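PDB 2R41: GTP cyclohydrolase from Enterococcus faecalis, which is of unknown function, belongs to the DUF960 family and carries the name GTP cyclohydrolase, an activity that remains to be established. Local coordinates for residues Asn47-Leu55 with Pro87-Asp95; Leu54-Val63 with Ala75-Tyr86. All coordinates share one frame; numbering follows the deposited sequence.

Contact 1: Asn47-Leu55 with Pro87-Asp95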
loop_
_atom_site.group_PDB
_atom_site.type_symbol
_atom_site.label_atom_id
_atom_site.label_comp_id
_atom_site.label_asym_id
_atom_site.label_seq_id
_atom_site.Cartn_x
_atom_site.Cartn_y
_atom_site.Cartn_z
ATOM N N ASN C 47 -11.772 7.268 -25.066
ATOM C CA ASN C 47 -12.915 6.478 -24.680
ATOM C C ASN C 47 -12.579 5.972 -23.308
ATOM O O ASN C 47 -11.429 5.920 -22.943
ATOM C CB ASN C 47 -12.931 5.305 -25.637
ATOM C CG ASN C 47 -14.275 4.664 -25.773
ATOM O OD1 ASN C 47 -14.726 3.907 -24.888
ATOM N ND2 ASN C 47 -14.912 4.894 -26.930
ATOM N N ASP C 48 -13.545 5.585 -22.516
ATOM C CA ASP C 48 -13.174 5.099 -21.203
ATOM C C ASP C 48 -12.687 3.683 -21.279
ATOM O O ASP C 48 -12.341 3.107 -20.272
ATOM C CB ASP C 48 -14.348 5.185 -20.246
ATOM C CG ASP C 48 -15.493 4.260 -20.630
ATOM O OD1 ASP C 48 -15.304 3.407 -21.529
ATOM O OD2 ASP C 48 -16.590 4.362 -20.026
ATOM N N LEU C 49 -12.699 3.096 -22.470
ATOM C CA LEU C 49 -12.194 1.737 -22.630
ATOM C C LEU C 49 -11.320 1.617 -23.862
ATOM O O LEU C 49 -11.685 2.097 -24.935
ATOM C CB LEU C 49 -13.327 0.759 -22.698
ATOM C CG LEU C 49 -12.886 -0.656 -23.024
ATOM C CD1 LEU C 49 -12.433 -1.388 -21.798
ATOM C CD2 LEU C 49 -14.118 -1.310 -23.599
ATOM N N LEU C 50 -10.152 1.002 -23.683
ATOM C CA LEU C 50 -9.070 1.075 -24.651
ATOM C C LEU C 50 -8.571 -0.305 -25.004
ATOM O O LEU C 50 -8.250 -1.089 -24.096
ATOM C CB LEU C 50 -7.942 1.846 -24.018
ATOM C CG LEU C 50 -7.842 3.335 -24.284
ATOM C CD1 LEU C 50 -9.127 4.063 -24.267
ATOM C CD2 LEU C 50 -6.914 3.917 -23.285
ATOM N N HIS C 51 -8.513 -0.625 -26.299
ATOM C CA HIS C 51 -8.069 -1.950 -26.752
ATOM C C HIS C 51 -6.576 -1.883 -27.044
ATOM O O HIS C 51 -6.096 -0.945 -27.690
ATOM C CB HIS C 51 -8.789 -2.394 -28.020
ATOM C CG HIS C 51 -10.297 -2.429 -27.918
ATOM N ND1 HIS C 51 -11.047 -1.427 -27.322
ATOM C CD2 HIS C 51 -11.203 -3.316 -28.411
ATOM C CE1 HIS C 51 -12.339 -1.702 -27.434
ATOM N NE2 HIS C 51 -12.461 -2.841 -28.089
ATOM N N PHE C 52 -5.820 -2.861 -26.571
ATOM C CA PHE C 52 -4.445 -2.997 -27.024
ATOM C C PHE C 52 -4.161 -4.398 -27.516
ATOM O O PHE C 52 -4.252 -5.326 -26.738
ATOM C CB PHE C 52 -3.502 -2.690 -25.898
ATOM C CG PHE C 52 -3.617 -1.282 -25.386
ATOM C CD1 PHE C 52 -2.925 -0.254 -25.988
ATOM C CD2 PHE C 52 -4.396 -0.993 -24.269
ATOM C CE1 PHE C 52 -3.021 1.025 -25.502
ATOM C CE2 PHE C 52 -4.500 0.273 -23.805
ATOM C CZ PHE C 52 -3.809 1.288 -24.419
ATOM N N ASP C 53 -3.824 -4.563 -28.791
ATOM C CA ASP C 53 -3.322 -5.849 -29.236
ATOM C C ASP C 53 -1.794 -5.904 -29.106
ATOM O O ASP C 53 -1.095 -4.956 -29.512
ATOM C CB ASP C 53 -3.731 -6.137 -30.666
ATOM C CG ASP C 53 -5.235 -6.177 -30.843
ATOM O OD1 ASP C 53 -5.794 -5.328 -31.618
ATOM O OD2 ASP C 53 -5.857 -7.062 -30.202
ATOM N N LEU C 54 -1.297 -7.006 -28.523
ATOM C CA LEU C 54 0.130 -7.264 -28.321
ATOM C C LEU C 54 0.637 -8.183 -29.449
ATOM O O LEU C 54 0.242 -9.330 -29.527
ATOM C CB LEU C 54 0.307 -7.963 -26.971
ATOM C CG LEU C 54 0.021 -7.302 -25.594
ATOM C CD1 LEU C 54 1.281 -7.170 -24.798
ATOM C CD2 LEU C 54 -0.716 -5.955 -25.582
ATOM N N LEU C 55 1.489 -7.709 -30.345
ATOM C CA LEU C 55 1.811 -8.537 -31.502
ATOM C C LEU C 55 3.291 -8.862 -31.535
ATOM O O LEU C 55 4.097 -8.108 -30.968
ATOM C CB LEU C 55 1.374 -7.849 -32.786
ATOM C CG LEU C 55 -0.071 -7.320 -32.826
ATOM C CD1 LEU C 55 -0.215 -6.293 -33.923
ATOM C CD2 LEU C 55 -1.099 -8.436 -32.971
ATOM N N PRO C 87 -0.746 -12.707 -23.210
ATOM C CA PRO C 87 -2.123 -12.573 -23.635
ATOM C C PRO C 87 -2.136 -11.792 -24.938
ATOM O O PRO C 87 -1.360 -10.860 -25.088
ATOM C CB PRO C 87 -2.732 -11.747 -22.508
ATOM C CG PRO C 87 -1.586 -10.969 -21.981
ATOM C CD PRO C 87 -0.475 -11.916 -21.999
ATOM N N SER C 88 -2.986 -12.180 -25.881
ATOM C CA SER C 88 -2.908 -11.589 -27.209
ATOM C C SER C 88 -3.514 -10.183 -27.247
ATOM O O SER C 88 -3.101 -9.355 -28.048
ATOM C CB SER C 88 -3.554 -12.485 -28.253
ATOM O OG SER C 88 -4.963 -12.306 -28.241
ATOM N N ARG C 89 -4.487 -9.900 -26.387
ATOM C CA ARG C 89 -4.921 -8.516 -26.232
ATOM C C ARG C 89 -5.276 -8.165 -24.801
ATOM O O ARG C 89 -5.619 -9.053 -24.038
ATOM C CB ARG C 89 -6.051 -8.167 -27.208
ATOM C CG ARG C 89 -7.332 -8.907 -27.084
ATOM C CD ARG C 89 -8.099 -8.760 -28.410
ATOM N NE ARG C 89 -9.547 -8.583 -28.205
ATOM C CZ ARG C 89 -10.409 -9.527 -27.772
ATOM N NH1 ARG C 89 -10.005 -10.776 -27.464
ATOM N NH2 ARG C 89 -11.697 -9.213 -27.610
ATOM N N ILE C 90 -5.161 -6.891 -24.434
ATOM C CA ILE C 90 -5.661 -6.405 -23.143
ATOM C C ILE C 90 -6.442 -5.096 -23.269
ATOM O O ILE C 90 -6.364 -4.388 -24.282
ATOM C CB ILE C 90 -4.546 -6.161 -22.109
ATOM C CG1 ILE C 90 -3.718 -4.960 -22.504
ATOM C CG2 ILE C 90 -3.636 -7.369 -21.949
ATOM C CD1 ILE C 90 -2.198 -5.199 -22.377
ATOM N N PHE C 91 -7.176 -4.775 -22.210
ATOM C CA PHE C 91 -7.989 -3.590 -22.176
ATOM C C PHE C 91 -7.499 -2.692 -21.072
ATOM O O PHE C 91 -7.019 -3.191 -20.025
ATOM C CB PHE C 91 -9.392 -3.990 -21.836
ATOM C CG PHE C 91 -10.132 -4.626 -22.962
ATOM C CD1 PHE C 91 -9.581 -4.687 -24.248
ATOM C CD2 PHE C 91 -11.420 -5.107 -22.771
ATOM C CE1 PHE C 91 -10.296 -5.255 -25.325
ATOM C CE2 PHE C 91 -12.148 -5.660 -23.849
ATOM C CZ PHE C 91 -11.579 -5.740 -25.118
ATOM N N ALA C 92 -7.582 -1.377 -21.288
ATOM C CA ALA C 92 -7.459 -0.423 -20.191
ATOM C C ALA C 92 -8.834 0.154 -19.953
ATOM O O ALA C 92 -9.533 0.609 -20.888
ATOM C CB ALA C 92 -6.515 0.649 -20.520
ATOM N N PHE C 93 -9.249 0.135 -18.702
ATOM C CA PHE C 93 -10.573 0.606 -18.387
ATOM C C PHE C 93 -10.600 1.604 -17.261
ATOM O O PHE C 93 -9.949 1.439 -16.231
ATOM C CB PHE C 93 -11.447 -0.535 -18.016
ATOM C CG PHE C 93 -12.821 -0.124 -17.652
ATOM C CD1 PHE C 93 -13.611 0.584 -18.562
ATOM C CD2 PHE C 93 -13.359 -0.468 -16.403
ATOM C CE1 PHE C 93 -14.922 0.937 -18.247
ATOM C CE2 PHE C 93 -14.671 -0.117 -16.070
ATOM C CZ PHE C 93 -15.456 0.576 -17.004
ATOM N N ASP C 94 -11.414 2.620 -17.453
ATOM C CA ASP C 94 -11.478 3.698 -16.530
ATOM C C ASP C 94 -12.917 3.843 -16.139
ATOM O O ASP C 94 -13.720 4.269 -16.933
ATOM C CB ASP C 94 -10.936 4.976 -17.169
ATOM C CG ASP C 94 -10.996 6.154 -16.226
ATOM O OD1 ASP C 94 -11.410 5.921 -15.068
ATOM O OD2 ASP C 94 -10.677 7.306 -16.616
ATOM N N ASP C 95 -13.237 3.481 -14.901
ATOM C CA ASP C 95 -14.619 3.489 -14.434
ATOM C C ASP C 95 -14.952 4.797 -13.722
ATOM O O ASP C 95 -16.040 4.953 -13.168
ATOM C CB ASP C 95 -14.875 2.304 -13.501
ATOM C CG ASP C 95 -14.144 2.432 -12.180
ATOM O OD1 ASP C 95 -13.816 3.572 -11.789
ATOM O OD2 ASP C 95 -13.896 1.393 -11.533
HETATM O O HOH W 1 0.652 -11.655 -27.260
#
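His-51 and Phe-91 meet edge to face on one side of two antiparallel strands. CE1 of Phe-91 lies 3.8 Å from CD2 of His-51, over one face of the imidazole and toward its rim. The ring planes stand 50° apart. As a non-hydrogen-bonded pair they share a face, and with CG anti to the carbonyl carbon in both (chi1 -57° and -75°) the rings lie side by side. Leu-49 continues this face. Its CD1 is 4.0 Å from CD2 of Phe-91 and also touches CD1 of Phe-93. At the other end of the face, Asp-53 OD2 packs against the aliphatic part of Arg-89, 3.2 Å from its CB. NE of the Arg-89 guanidinium stays 4.5 Å from Asp-53 OD2, too far for a salt bridge. Strands 49-55 and 89-94 are central neighbours in a mixed sheet that packs on helix 26-40. The face toward that helix carries Leu-50, Phe-52, Ile-90 and Ala-92. Ala-92 CB sits at the edge of the Phe-52 ring, 3.9 Å from CE2. Ile-32 of the helix touches both Phe-52 and Ile-90. Backbone bonds fix the register: Phe-52 N gives to Ile-90 O at 2.8 Å, and Ala-92 N gives to Leu-50 O at 2.9 Å. Leu-54 N bonds to Ser-88 O, and Leu-54 CD2 crosses to Ile-90 CD1 at 3.6 Å. At the far end, Asp-94 forms a salt bridge with Arg-12.

Contact 2: Leu54-Val63 with Ala75-Tyr86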
loop_
_atom_site.group_PDB
_atom_site.type_symbol
_atom_site.label_atom_id
_atom_site.label_comp_id
_atom_site.label_asym_id
_atom_site.label_seq_id
_atom_site.Cartn_x
_atom_site.Cartn_y
_atom_site.Cartn_z
ATOM N N LEU C 54 -1.297 -7.006 -28.523
ATOM C CA LEU C 54 0.130 -7.264 -28.321
ATOM C C LEU C 54 0.637 -8.183 -29.449
ATOM O O LEU C 54 0.242 -9.330 -29.527
ATOM C CB LEU C 54 0.307 -7.963 -26.971
ATOM C CG LEU C 54 0.021 -7.302 -25.594
ATOM C CD1 LEU C 54 1.281 -7.170 -24.798
ATOM C CD2 LEU C 54 -0.716 -5.955 -25.582
ATOM N N LEU C 55 1.489 -7.709 -30.345
ATOM C CA LEU C 55 1.811 -8.537 -31.502
ATOM C C LEU C 55 3.291 -8.862 -31.535
ATOM O O LEU C 55 4.097 -8.108 -30.968
ATOM C CB LEU C 55 1.374 -7.849 -32.786
ATOM C CG LEU C 55 -0.071 -7.320 -32.826
ATOM C CD1 LEU C 55 -0.215 -6.293 -33.923
ATOM C CD2 LEU C 55 -1.099 -8.436 -32.971
ATOM N N ASN C 56 3.648 -9.998 -32.148
ATOM C CA ASN C 56 5.053 -10.327 -32.380
ATOM C C ASN C 56 5.568 -9.508 -33.511
ATOM O O ASN C 56 5.014 -9.544 -34.589
ATOM C CB ASN C 56 5.279 -11.797 -32.730
ATOM C CG ASN C 56 6.780 -12.174 -32.753
ATOM O OD1 ASN C 56 7.652 -11.340 -33.011
ATOM N ND2 ASN C 56 7.070 -13.430 -32.468
ATOM N N ASN C 57 6.631 -8.772 -33.259
ATOM C CA ASN C 57 7.311 -8.038 -34.294
ATOM C C ASN C 57 8.806 -8.370 -34.310
ATOM O O ASN C 57 9.628 -7.663 -33.694
ATOM C CB ASN C 57 7.068 -6.539 -34.138
ATOM C CG ASN C 57 7.784 -5.718 -35.197
ATOM O OD1 ASN C 57 8.175 -6.224 -36.243
ATOM N ND2 ASN C 57 7.946 -4.444 -34.925
ATOM N N ASN C 58 9.137 -9.453 -35.021
ATOM C CA ASN C 58 10.472 -10.034 -35.009
ATOM C C ASN C 58 11.050 -10.315 -33.628
ATOM O O ASN C 58 12.227 -10.026 -33.377
ATOM C CB ASN C 58 11.425 -9.148 -35.784
ATOM C CG ASN C 58 11.403 -9.458 -37.242
ATOM O OD1 ASN C 58 10.594 -8.898 -38.005
ATOM N ND2 ASN C 58 12.286 -10.386 -37.657
ATOM N N GLY C 59 10.228 -10.878 -32.741
ATOM C CA GLY C 59 10.677 -11.273 -31.409
ATOM C C GLY C 59 10.429 -10.182 -30.395
ATOM O O GLY C 59 10.449 -10.455 -29.208
ATOM N N LYS C 60 10.195 -8.953 -30.856
ATOM C CA LYS C 60 9.869 -7.847 -29.964
ATOM C C LYS C 60 8.362 -7.553 -29.892
ATOM O O LYS C 60 7.629 -7.926 -30.790
ATOM C CB LYS C 60 10.628 -6.620 -30.389
ATOM C CG LYS C 60 12.067 -6.803 -30.163
ATOM C CD LYS C 60 12.801 -5.480 -30.074
ATOM C CE LYS C 60 14.311 -5.674 -30.317
ATOM N NZ LYS C 60 14.867 -6.884 -29.630
ATOM N N VAL C 61 7.882 -6.887 -28.840
ATOM C CA VAL C 61 6.443 -6.685 -28.736
ATOM C C VAL C 61 6.016 -5.451 -29.508
ATOM O O VAL C 61 6.686 -4.415 -29.463
ATOM C CB VAL C 61 5.972 -6.572 -27.287
ATOM C CG1 VAL C 61 4.564 -6.123 -27.262
ATOM C CG2 VAL C 61 6.017 -7.888 -26.633
ATOM N N THR C 62 4.907 -5.558 -30.225
ATOM C CA THR C 62 4.298 -4.365 -30.791
ATOM C C THR C 62 2.856 -4.280 -30.364
ATOM O O THR C 62 2.093 -5.248 -30.479
ATOM C CB THR C 62 4.379 -4.280 -32.332
ATOM O OG1 THR C 62 5.697 -3.905 -32.723
ATOM C CG2 THR C 62 3.479 -3.195 -32.830
ATOM N N VAL C 63 2.501 -3.096 -29.883
ATOM C CA VAL C 63 1.192 -2.840 -29.387
ATOM C C VAL C 63 0.418 -2.063 -30.434
ATOM O O VAL C 63 0.816 -0.960 -30.810
ATOM C CB VAL C 63 1.279 -2.029 -28.105
ATOM C CG1 VAL C 63 -0.090 -1.698 -27.598
ATOM C CG2 VAL C 63 2.021 -2.806 -27.056
ATOM N N ALA C 75 0.291 1.890 -33.913
ATOM C CA ALA C 75 1.218 0.794 -33.654
ATOM C C ALA C 75 2.410 1.351 -32.897
ATOM O O ALA C 75 3.021 2.316 -33.339
ATOM C CB ALA C 75 1.658 0.154 -34.956
ATOM N N ILE C 76 2.720 0.769 -31.743
ATOM C CA ILE C 76 3.804 1.266 -30.904
ATOM C C ILE C 76 4.801 0.153 -30.736
ATOM O O ILE C 76 4.491 -0.865 -30.136
ATOM C CB ILE C 76 3.309 1.754 -29.500
ATOM C CG1 ILE C 76 2.294 2.896 -29.604
ATOM C CG2 ILE C 76 4.431 2.350 -28.724
ATOM C CD1 ILE C 76 0.832 2.457 -29.681
ATOM N N ASP C 77 6.002 0.343 -31.270
ATOM C CA ASP C 77 7.015 -0.709 -31.209
ATOM C C ASP C 77 7.719 -0.676 -29.885
ATOM O O ASP C 77 8.282 0.329 -29.518
ATOM C CB ASP C 77 8.040 -0.581 -32.341
ATOM C CG ASP C 77 7.426 -0.829 -33.734
ATOM O OD1 ASP C 77 7.949 -0.236 -34.714
ATOM O OD2 ASP C 77 6.430 -1.604 -33.856
ATOM N N LEU C 78 7.695 -1.780 -29.166
ATOM C CA LEU C 78 8.318 -1.787 -27.872
ATOM C C LEU C 78 9.658 -2.471 -27.868
ATOM O O LEU C 78 9.883 -3.434 -28.616
ATOM C CB LEU C 78 7.419 -2.455 -26.848
ATOM C CG LEU C 78 6.205 -1.645 -26.412
ATOM C CD1 LEU C 78 5.519 -2.401 -25.315
ATOM C CD2 LEU C 78 6.610 -0.250 -25.976
ATOM N N PRO C 79 10.550 -1.990 -26.989
ATOM C CA PRO C 79 11.863 -2.576 -26.863
ATOM C C PRO C 79 11.778 -3.981 -26.340
ATOM O O PRO C 79 12.669 -4.762 -26.605
ATOM C CB PRO C 79 12.580 -1.652 -25.860
ATOM C CG PRO C 79 11.509 -0.951 -25.093
ATOM C CD PRO C 79 10.356 -0.842 -26.071
ATOM N N PHE C 80 10.710 -4.317 -25.634
ATOM C CA PHE C 80 10.640 -5.620 -24.940
ATOM C C PHE C 80 10.510 -6.869 -25.802
ATOM O O PHE C 80 10.097 -6.817 -26.944
ATOM C CB PHE C 80 9.592 -5.589 -23.814
ATOM C CG PHE C 80 9.784 -4.439 -22.904
ATOM C CD1 PHE C 80 10.982 -4.311 -22.183
ATOM C CD2 PHE C 80 8.838 -3.438 -22.825
ATOM C CE1 PHE C 80 11.212 -3.217 -21.353
ATOM C CE2 PHE C 80 9.044 -2.332 -22.005
ATOM C CZ PHE C 80 10.229 -2.220 -21.265
ATOM N N SER C 81 10.886 -7.989 -25.222
ATOM C CA SER C 81 10.859 -9.249 -25.897
ATOM C C SER C 81 9.453 -9.838 -25.938
ATOM O O SER C 81 8.757 -9.915 -24.899
ATOM C CB SER C 81 11.758 -10.209 -25.159
ATOM O OG SER C 81 12.562 -10.862 -26.089
ATOM N N TYR C 82 9.043 -10.265 -27.136
ATOM C CA TYR C 82 7.788 -10.979 -27.315
ATOM C C TYR C 82 7.919 -12.407 -26.831
ATOM O O TYR C 82 8.977 -13.015 -26.960
ATOM C CB TYR C 82 7.337 -10.963 -28.779
ATOM C CG TYR C 82 6.050 -11.742 -29.034
ATOM C CD1 TYR C 82 4.806 -11.126 -28.935
ATOM C CD2 TYR C 82 6.085 -13.089 -29.371
ATOM C CE1 TYR C 82 3.629 -11.835 -29.174
ATOM C CE2 TYR C 82 4.934 -13.802 -29.609
ATOM C CZ TYR C 82 3.703 -13.179 -29.510
ATOM O OH TYR C 82 2.549 -13.909 -29.752
ATOM N N SER C 83 6.821 -12.900 -26.262
ATOM C CA SER C 83 6.647 -14.271 -25.850
ATOM C C SER C 83 5.247 -14.760 -26.256
ATOM O O SER C 83 4.277 -14.021 -26.191
ATOM C CB SER C 83 6.830 -14.374 -24.357
ATOM O OG SER C 83 6.071 -15.456 -23.858
ATOM N N THR C 84 5.141 -16.016 -26.675
ATOM C CA THR C 84 3.868 -16.569 -27.161
ATOM C C THR C 84 2.908 -16.825 -25.989
ATOM O O THR C 84 1.698 -17.062 -26.182
ATOM C CB THR C 84 4.093 -17.909 -27.816
ATOM O OG1 THR C 84 4.269 -18.877 -26.770
ATOM C CG2 THR C 84 5.334 -17.873 -28.759
ATOM N N ALA C 85 3.487 -16.801 -24.785
ATOM C CA ALA C 85 2.774 -16.989 -23.527
ATOM C C ALA C 85 1.923 -15.782 -23.173
ATOM O O ALA C 85 0.947 -15.912 -22.445
ATOM C CB ALA C 85 3.766 -17.280 -22.394
ATOM N N TYR C 86 2.299 -14.604 -23.670
ATOM C CA TYR C 86 1.585 -13.377 -23.330
ATOM C C TYR C 86 0.165 -13.431 -23.868
ATOM O O TYR C 86 -0.101 -14.104 -24.870
ATOM C CB TYR C 86 2.298 -12.132 -23.872
ATOM C CG TYR C 86 3.643 -11.868 -23.258
ATOM C CD1 TYR C 86 3.954 -12.320 -21.967
ATOM C CD2 TYR C 86 4.615 -11.174 -23.956
ATOM C CE1 TYR C 86 5.209 -12.097 -21.399
ATOM C CE2 TYR C 86 5.876 -10.935 -23.397
ATOM C CZ TYR C 86 6.163 -11.401 -22.117
ATOM O OH TYR C 86 7.399 -11.157 -21.563
HETATM O O HOH W 2 12.388 -12.618 -28.642
#
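The beta hairpin of strands 60-66 and 73-78 makes this contact, and the chain after it, up to Tyr-82, packs on the neighbouring tight turn, a type I' turn from Asn-57 to Lys-60. Val-63 and Ile-76 form a hydrogen-bonded pair, with Val-63 N to Ile-76 O at 3.0 Å. Between Lys-60 and Thr-62 the register shifts by two residues, a beta bulge. At the bulge, Val-61 bonds twice: its O accepts from Leu-78 N at 2.8 Å and its N gives to Phe-80 O. Beyond it, Tyr-82 N gives to Gly-59 O. A water bridges Gly-59 O and Ser-81 OG. On one face, Thr-62 OG1 donates to Asp-77 OD2 at 2.7 Å. It comes on the anti side, 26° out of the carboxylate plane. Asn-57 ND2 donates to the same hydroxyl oxygen at 3.2 Å. Tyr-82 lies across Asn-56. CB of Asn-56 is 3.5 Å from the ring centroid, almost on its normal, and the amide is stacked at 28° to the ring. Tyr-82 CG is anti to the backbone N (chi1 178°), which carries the ring over Asn-56. The Asn-56 amide is held in turn, since OD1 accepts from Gly-59 N at 2.6 Å on a lone pair, an Asx motif. Val-61 CG2 lies at the edge of this ring and 4.0 Å from CB of Tyr-82. Leu-78 CD1 meets Val-63 CG2, and Leu-78 also packs on Leu-34 of a neighbouring subunit. Consecutive antiparallel strands, with a bulge where the edge strand turns a corner at Pro-79 and Phe-80, form a beta meander.

Contacts 1 and 2 share Leu-54 and Leu-55 and lie in one sheet, their centres about 15 Å apart. Strand 49-57 pairs with strand 89-94 on one side and with strand 60-66 on the other. Beyond the shared residues, contact 2 lies in the chain between the two strands that contact 1 joins. The chain leaves strand 73-78 at the edge, passes the hairpin end at Tyr-82, and returns at Ser-88 beside Leu-54. The contacts also touch directly: Phe-52 CD1 is 3.6 Å from Val-63 CG1. Contact 1 lies about 4 Å from the centre of the chain and contact 2 about 13 Å, centre to centre. One face of each rests on helix 26-40, and contact 2 also meets neighbouring subunits.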